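Local coordinates for protein trigger factor (Thermotoga maritima, PDB 2NSC) that probably acts as a ribosome-associated chaperone and peptidyl-prolyl isomerase that keeps newly made proteins open, the chain here being its N-terminal, ribosome-binding domain, at residues A27-V32 / I49-L54; E61-T66 / R92-V97. One frame throughout, in Å; residues are numbered along the deposited sequence.

Interaction 1 (A27-V32 / I49-L54); sequences AEDKAV and IPKNVL
Val32 and Lys51 meet where helix 21-36 packs against the first turn of helix 51-58 in the ribosome-binding N-terminal domain of trigger factor. The second helix starts directly after the G-F-R-x-G-x-x-P signature of the family: Pro50, the last residue of that motif, is the N-cap, and its ring touches Phe44 of the same loop. The contact is a worked example of a long cationic side chain serving both apolar and charged partners. Lys51 sends CG anti to its backbone N (chi1 172°), and the chain crosses Val32 at about a right angle. Its CB lies 3.6 Å from Val32 CG2, its CG is just as near to that methyl, and Lys51 CD follows at 3.7 Å from Val32 CG2. A bend at chi3 (71°) then places CE, which comes within 4.1 Å of Asp29 OD1. At the tip, NZ forms a long, weak salt bridge to Asp29. Glu28 OE1 lies 5.0 Å from Lys51 NZ and would probably add to the negative field around the ammonium, although the firmer partner of Glu28 is Lys55, one helical turn beyond Lys51. The other methyl, Val32 CG1, lies 4.0 Å from CD1 of the buried Leu54. Ile49 O borders the same methyl. An alanine in place of Val32 would probably open a gap between Leu54 CD1 and the methylene chain of Lys51, leaving that chain freer to turn. With its aliphatic atoms resting on Val32 CG2, the Lys51 chain runs past Val32 to the acid about one helical turn earlier, where Lys51 NZ stands 3.4 Å from Asp29 OD1.

Interaction 2 (E61-T66 / R92-V97); sequences EFQEYT and RELKDV
Glu64 and Arg92 supply the charged part of this contact between helix 62-71 and the irregular segment 92-97. Glu64 CB points away from that segment, but a bend at chi2 (-52°) turns CD back. Arg92 NH2 donates to Glu64 OE1 at 2.8 Å in a salt bridge; the oxygen lies in the guanidinium plane, while the donor sits above the carboxylate plane. The same Arg92 NH2 also reaches Glu64 O at 3.2 Å, on a lone pair in the carbonyl plane. Water 2 joins Arg92 NE to Glu64 OE1, and Arg92 NH1 pairs with Asp68.

The apolar part is Leu94, whose branches divide: Leu94 CD1 crosses to Thr66 CG2 at 3.8 Å, and CD2 lies against Gln63 CD.

The neutral polar part is the Gln63 amide. Gln63 NE2 donates weakly to Asp96 OD2 at 3.3 Å, with the amide and carboxylate planes 85° apart, and also to water 1, which in turn donates a hydrogen bond to Leu94 O.

Two acids of helix 62-71, Glu64 at NH2 and Asp68 at NH1, would probably balance the guanidinium charge and limit its rotation, and the water-bridged bonds are in keeping with a contact at the surface.

Overall arrangement
Helix 62-71 ties the two contacts together: Phe62 and Thr66 of interaction 2 pack on Glu28 and Ala31 of helix 21-36, the helix that interaction 1 joins to helix 51-58. Interaction 1 is the more buried, although its centre lies farther from the centre of the extended chain. It sets helix against helix, relies mainly on carbon-to-carbon packing and keeps its single salt bridge weak and at the margin. Interaction 2 holds a helix to a segment without regular structure, and there a short salt bridge, water-mediated bonds and a weak amide-carboxylate bond accompany the packing of one leucine. Apolar packing thus prevails where helices meet in the more buried contact, and polar, hydrated bonding at the surface.

Interaction 1 (A27-V32 / I49-L54)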
loop_
_atom_site.group_PDB
_atom_site.type_symbol
_atom_site.label_atom_id
_atom_site.label_comp_id
_atom_site.label_asym_id
_atom_site.label_seq_id
_atom_site.Cartn_x
_atom_site.Cartn_y
_atom_site.Cartn_z
ATOM N N ALA A 27 1.051 -5.983 4.350
ATOM C CA ALA A 27 0.949 -5.949 2.888
ATOM C C ALA A 27 2.330 -5.977 2.220
ATOM O O ALA A 27 2.521 -6.695 1.235
ATOM C CB ALA A 27 0.163 -4.731 2.439
ATOM N N GLU A 28 3.280 -5.200 2.753
ATOM C CA GLU A 28 4.670 -5.246 2.293
ATOM C C GLU A 28 5.221 -6.670 2.366
ATOM O O GLU A 28 5.866 -7.117 1.435
ATOM C CB GLU A 28 5.552 -4.297 3.107
ATOM C CG GLU A 28 5.248 -2.815 2.875
ATOM C CD GLU A 28 6.192 -1.884 3.636
ATOM O OE1 GLU A 28 5.884 -1.500 4.771
ATOM O OE2 GLU A 28 7.243 -1.518 3.105
ATOM N N ASP A 29 4.951 -7.376 3.472
ATOM C CA ASP A 29 5.357 -8.776 3.652
ATOM C C ASP A 29 4.729 -9.709 2.598
ATOM O O ASP A 29 5.386 -10.632 2.122
ATOM C CB ASP A 29 4.968 -9.282 5.050
ATOM C CG ASP A 29 5.859 -8.739 6.165
ATOM O OD1 ASP A 29 6.975 -8.247 5.866
ATOM O OD2 ASP A 29 5.447 -8.830 7.360
ATOM N N LYS A 30 3.454 -9.502 2.259
ATOM C CA LYS A 30 2.838 -10.308 1.216
ATOM C C LYS A 30 3.536 -10.019 -0.106
ATOM O O LYS A 30 3.761 -10.931 -0.903
ATOM C CB LYS A 30 1.351 -10.012 1.075
ATOM C CG LYS A 30 0.491 -10.407 2.279
ATOM C CD LYS A 30 -0.955 -9.974 2.081
ATOM C CE LYS A 30 -1.754 -10.139 3.369
ATOM N NZ LYS A 30 -3.205 -9.826 3.150
ATOM N N ALA A 31 3.878 -8.749 -0.334
ATOM C CA ALA A 31 4.566 -8.337 -1.557
ATOM C C ALA A 31 5.920 -9.027 -1.702
ATOM O O ALA A 31 6.273 -9.491 -2.783
ATOM C CB ALA A 31 4.730 -6.809 -1.590
ATOM N N VAL A 32 6.680 -9.102 -0.612
ATOM C CA VAL A 32 7.965 -9.817 -0.609
ATOM C C VAL A 32 7.757 -11.299 -0.947
ATOM O O VAL A 32 8.441 -11.857 -1.798
ATOM C CB VAL A 32 8.700 -9.640 0.759
ATOM C CG1 VAL A 32 9.919 -10.508 0.839
ATOM C CG2 VAL A 32 9.056 -8.162 0.998
ATOM N N ILE A 49 15.180 -13.525 -1.468
ATOM C CA ILE A 49 15.600 -12.121 -1.576
ATOM C C ILE A 49 15.066 -11.329 -0.363
ATOM O O ILE A 49 13.867 -11.342 -0.107
ATOM C CB ILE A 49 15.147 -11.460 -2.905
ATOM C CG1 ILE A 49 15.499 -12.338 -4.118
ATOM C CG2 ILE A 49 15.771 -10.068 -3.040
ATOM C CD1 ILE A 49 14.754 -11.967 -5.411
ATOM N N PRO A 50 15.957 -10.663 0.400
ATOM C CA PRO A 50 15.476 -9.835 1.519
ATOM C C PRO A 50 14.547 -8.688 1.077
ATOM O O PRO A 50 14.698 -8.174 -0.039
ATOM C CB PRO A 50 16.776 -9.278 2.137
ATOM C CG PRO A 50 17.845 -10.233 1.706
ATOM C CD PRO A 50 17.427 -10.652 0.319
ATOM N N LYS A 51 13.599 -8.315 1.943
ATOM C CA LYS A 51 12.680 -7.181 1.706
ATOM C C LYS A 51 13.395 -5.886 1.280
ATOM O O LYS A 51 12.969 -5.220 0.335
ATOM C CB LYS A 51 11.775 -6.925 2.933
ATOM C CG LYS A 51 10.923 -5.639 2.829
ATOM C CD LYS A 51 9.663 -5.654 3.689
ATOM C CE LYS A 51 9.970 -5.545 5.163
ATOM N NZ LYS A 51 8.716 -5.381 5.966
ATOM N N ASN A 52 14.477 -5.548 1.978
ATOM C CA ASN A 52 15.268 -4.340 1.705
ATOM C C ASN A 52 15.853 -4.262 0.307
ATOM O O ASN A 52 16.025 -3.174 -0.257
ATOM C CB ASN A 52 16.404 -4.233 2.719
ATOM C CG ASN A 52 15.907 -3.889 4.093
ATOM O OD1 ASN A 52 14.862 -3.232 4.242
ATOM N ND2 ASN A 52 16.642 -4.330 5.116
ATOM N N VAL A 53 16.183 -5.430 -0.225
ATOM C CA VAL A 53 16.782 -5.555 -1.537
ATOM C C VAL A 53 15.697 -5.320 -2.580
ATOM O O VAL A 53 15.895 -4.564 -3.530
ATOM C CB VAL A 53 17.436 -6.937 -1.696
ATOM C CG1 VAL A 53 18.102 -7.082 -3.063
ATOM C CG2 VAL A 53 18.455 -7.155 -0.573
ATOM N N LEU A 54 14.535 -5.936 -2.381
ATOM C CA LEU A 54 13.407 -5.729 -3.284
ATOM C C LEU A 54 13.005 -4.250 -3.369
ATOM O O LEU A 54 12.880 -3.697 -4.466
ATOM C CB LEU A 54 12.233 -6.622 -2.891
ATOM C CG LEU A 54 12.448 -8.115 -3.164
ATOM C CD1 LEU A 54 11.374 -8.929 -2.499
ATOM C CD2 LEU A 54 12.481 -8.417 -4.657
#

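Interaction 2 (E61-T66 / R92-V97)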
loop_
_atom_site.group_PDB
_atom_site.type_symbol
_atom_site.label_atom_id
_atom_site.label_comp_id
_atom_site.label_asym_id
_atom_site.label_seq_id
_atom_site.Cartn_x
_atom_site.Cartn_y
_atom_site.Cartn_z
ATOM N N GLU A 61 8.107 1.169 -7.648
ATOM C CA GLU A 61 7.253 0.085 -8.116
ATOM C C GLU A 61 6.875 -0.884 -6.995
ATOM O O GLU A 61 5.850 -1.556 -7.091
ATOM C CB GLU A 61 7.923 -0.684 -9.258
ATOM C CG GLU A 61 6.933 -1.264 -10.265
ATOM C CD GLU A 61 7.536 -2.294 -11.235
ATOM O OE1 GLU A 61 8.747 -2.190 -11.588
ATOM O OE2 GLU A 61 6.778 -3.222 -11.643
ATOM N N PHE A 62 7.693 -0.956 -5.940
ATOM C CA PHE A 62 7.402 -1.846 -4.819
ATOM C C PHE A 62 6.091 -1.454 -4.150
ATOM O O PHE A 62 5.334 -2.330 -3.734
ATOM C CB PHE A 62 8.533 -1.892 -3.784
ATOM C CG PHE A 62 8.290 -2.894 -2.670
ATOM C CD1 PHE A 62 8.692 -4.234 -2.816
ATOM C CD2 PHE A 62 7.644 -2.510 -1.492
ATOM C CE1 PHE A 62 8.458 -5.179 -1.822
ATOM C CE2 PHE A 62 7.398 -3.450 -0.474
ATOM C CZ PHE A 62 7.810 -4.791 -0.634
ATOM N N GLN A 63 5.837 -0.145 -4.062
ATOM C CA GLN A 63 4.599 0.406 -3.506
ATOM C C GLN A 63 3.355 -0.093 -4.229
ATOM O O GLN A 63 2.307 -0.253 -3.614
ATOM C CB GLN A 63 4.565 1.933 -3.637
ATOM C CG GLN A 63 5.567 2.725 -2.865
ATOM C CD GLN A 63 5.266 4.214 -2.959
ATOM O OE1 GLN A 63 4.248 4.635 -3.549
ATOM N NE2 GLN A 63 6.130 5.024 -2.352
ATOM N N GLU A 64 3.461 -0.262 -5.549
ATOM C CA GLU A 64 2.343 -0.740 -6.363
ATOM C C GLU A 64 1.895 -2.119 -5.893
ATOM O O GLU A 64 0.694 -2.374 -5.769
ATOM C CB GLU A 64 2.728 -0.790 -7.841
ATOM C CG GLU A 64 3.035 0.584 -8.440
ATOM C CD GLU A 64 1.920 1.617 -8.182
ATOM O OE1 GLU A 64 0.712 1.296 -8.354
ATOM O OE2 GLU A 64 2.267 2.765 -7.812
ATOM N N TYR A 65 2.871 -2.989 -5.625
ATOM C CA TYR A 65 2.603 -4.331 -5.097
ATOM C C TYR A 65 2.033 -4.252 -3.690
ATOM O O TYR A 65 1.093 -4.978 -3.343
ATOM C CB TYR A 65 3.873 -5.200 -5.138
ATOM C CG TYR A 65 4.195 -5.745 -6.522
ATOM C CD1 TYR A 65 3.349 -6.690 -7.137
ATOM C CD2 TYR A 65 5.331 -5.306 -7.236
ATOM C CE1 TYR A 65 3.628 -7.213 -8.423
ATOM C CE2 TYR A 65 5.609 -5.821 -8.551
ATOM C CZ TYR A 65 4.753 -6.776 -9.120
ATOM O OH TYR A 65 4.998 -7.303 -10.378
ATOM N N THR A 66 2.588 -3.344 -2.888
ATOM C CA THR A 66 2.049 -3.099 -1.549
ATOM C C THR A 66 0.583 -2.680 -1.610
ATOM O O THR A 66 -0.245 -3.208 -0.869
ATOM C CB THR A 66 2.894 -2.092 -0.741
ATOM O OG1 THR A 66 4.242 -2.578 -0.653
ATOM C CG2 THR A 66 2.351 -1.951 0.675
ATOM N N ARG A 92 -5.626 5.315 -5.834
ATOM C CA ARG A 92 -4.653 4.642 -4.950
ATOM C C ARG A 92 -3.553 5.607 -4.592
ATOM O O ARG A 92 -3.152 6.433 -5.417
ATOM C CB ARG A 92 -4.015 3.446 -5.653
ATOM C CG ARG A 92 -4.856 2.175 -5.578
ATOM C CD ARG A 92 -4.574 1.182 -6.740
ATOM N NE ARG A 92 -3.157 0.942 -7.024
ATOM C CZ ARG A 92 -2.569 -0.246 -6.930
ATOM N NH1 ARG A 92 -3.278 -1.302 -6.549
ATOM N NH2 ARG A 92 -1.277 -0.381 -7.219
ATOM N N GLU A 93 -3.030 5.486 -3.376
ATOM C CA GLU A 93 -1.967 6.365 -2.922
ATOM C C GLU A 93 -1.209 5.723 -1.758
ATOM O O GLU A 93 -1.818 5.233 -0.820
ATOM C CB GLU A 93 -2.585 7.707 -2.496
ATOM C CG GLU A 93 -1.604 8.772 -2.008
ATOM C CD GLU A 93 -2.345 9.957 -1.371
ATOM O OE1 GLU A 93 -2.622 9.921 -0.140
ATOM O OE2 GLU A 93 -2.683 10.915 -2.114
ATOM N N LEU A 94 0.115 5.706 -1.838
ATOM C CA LEU A 94 0.947 5.342 -0.695
ATOM C C LEU A 94 2.033 6.407 -0.500
ATOM O O LEU A 94 2.726 6.750 -1.448
ATOM C CB LEU A 94 1.572 3.961 -0.883
ATOM C CG LEU A 94 2.228 3.340 0.363
ATOM C CD1 LEU A 94 2.151 1.847 0.311
ATOM C CD2 LEU A 94 3.662 3.762 0.525
ATOM N N LYS A 95 2.161 6.932 0.723
ATOM C CA LYS A 95 3.224 7.905 1.062
ATOM C C LYS A 95 4.154 7.287 2.100
ATOM O O LYS A 95 3.712 6.921 3.203
ATOM C CB LYS A 95 2.644 9.196 1.653
ATOM C CG LYS A 95 1.551 9.884 0.832
ATOM C CD LYS A 95 2.085 10.309 -0.508
ATOM C CE LYS A 95 1.034 11.021 -1.334
ATOM N NZ LYS A 95 1.577 11.254 -2.701
ATOM N N ASP A 96 5.436 7.168 1.760
ATOM C CA ASP A 96 6.413 6.627 2.700
ATOM C C ASP A 96 6.568 7.548 3.905
ATOM O O ASP A 96 6.173 8.721 3.871
ATOM C CB ASP A 96 7.772 6.418 2.032
ATOM C CG ASP A 96 7.784 5.230 1.080
ATOM O OD1 ASP A 96 7.229 4.144 1.427
ATOM O OD2 ASP A 96 8.372 5.378 -0.020
ATOM N N VAL A 97 7.150 7.001 4.966
ATOM C CA VAL A 97 7.404 7.757 6.161
ATOM C C VAL A 97 8.192 9.000 5.757
ATOM O O VAL A 97 9.018 8.966 4.844
ATOM C CB VAL A 97 8.177 6.933 7.221
ATOM C CG1 VAL A 97 9.576 6.491 6.691
ATOM C CG2 VAL A 97 8.291 7.729 8.544
HETATM O O HOH W 1 4.969 7.670 -2.660
HETATM O O HOH W 2 -1.396 3.150 -8.058
#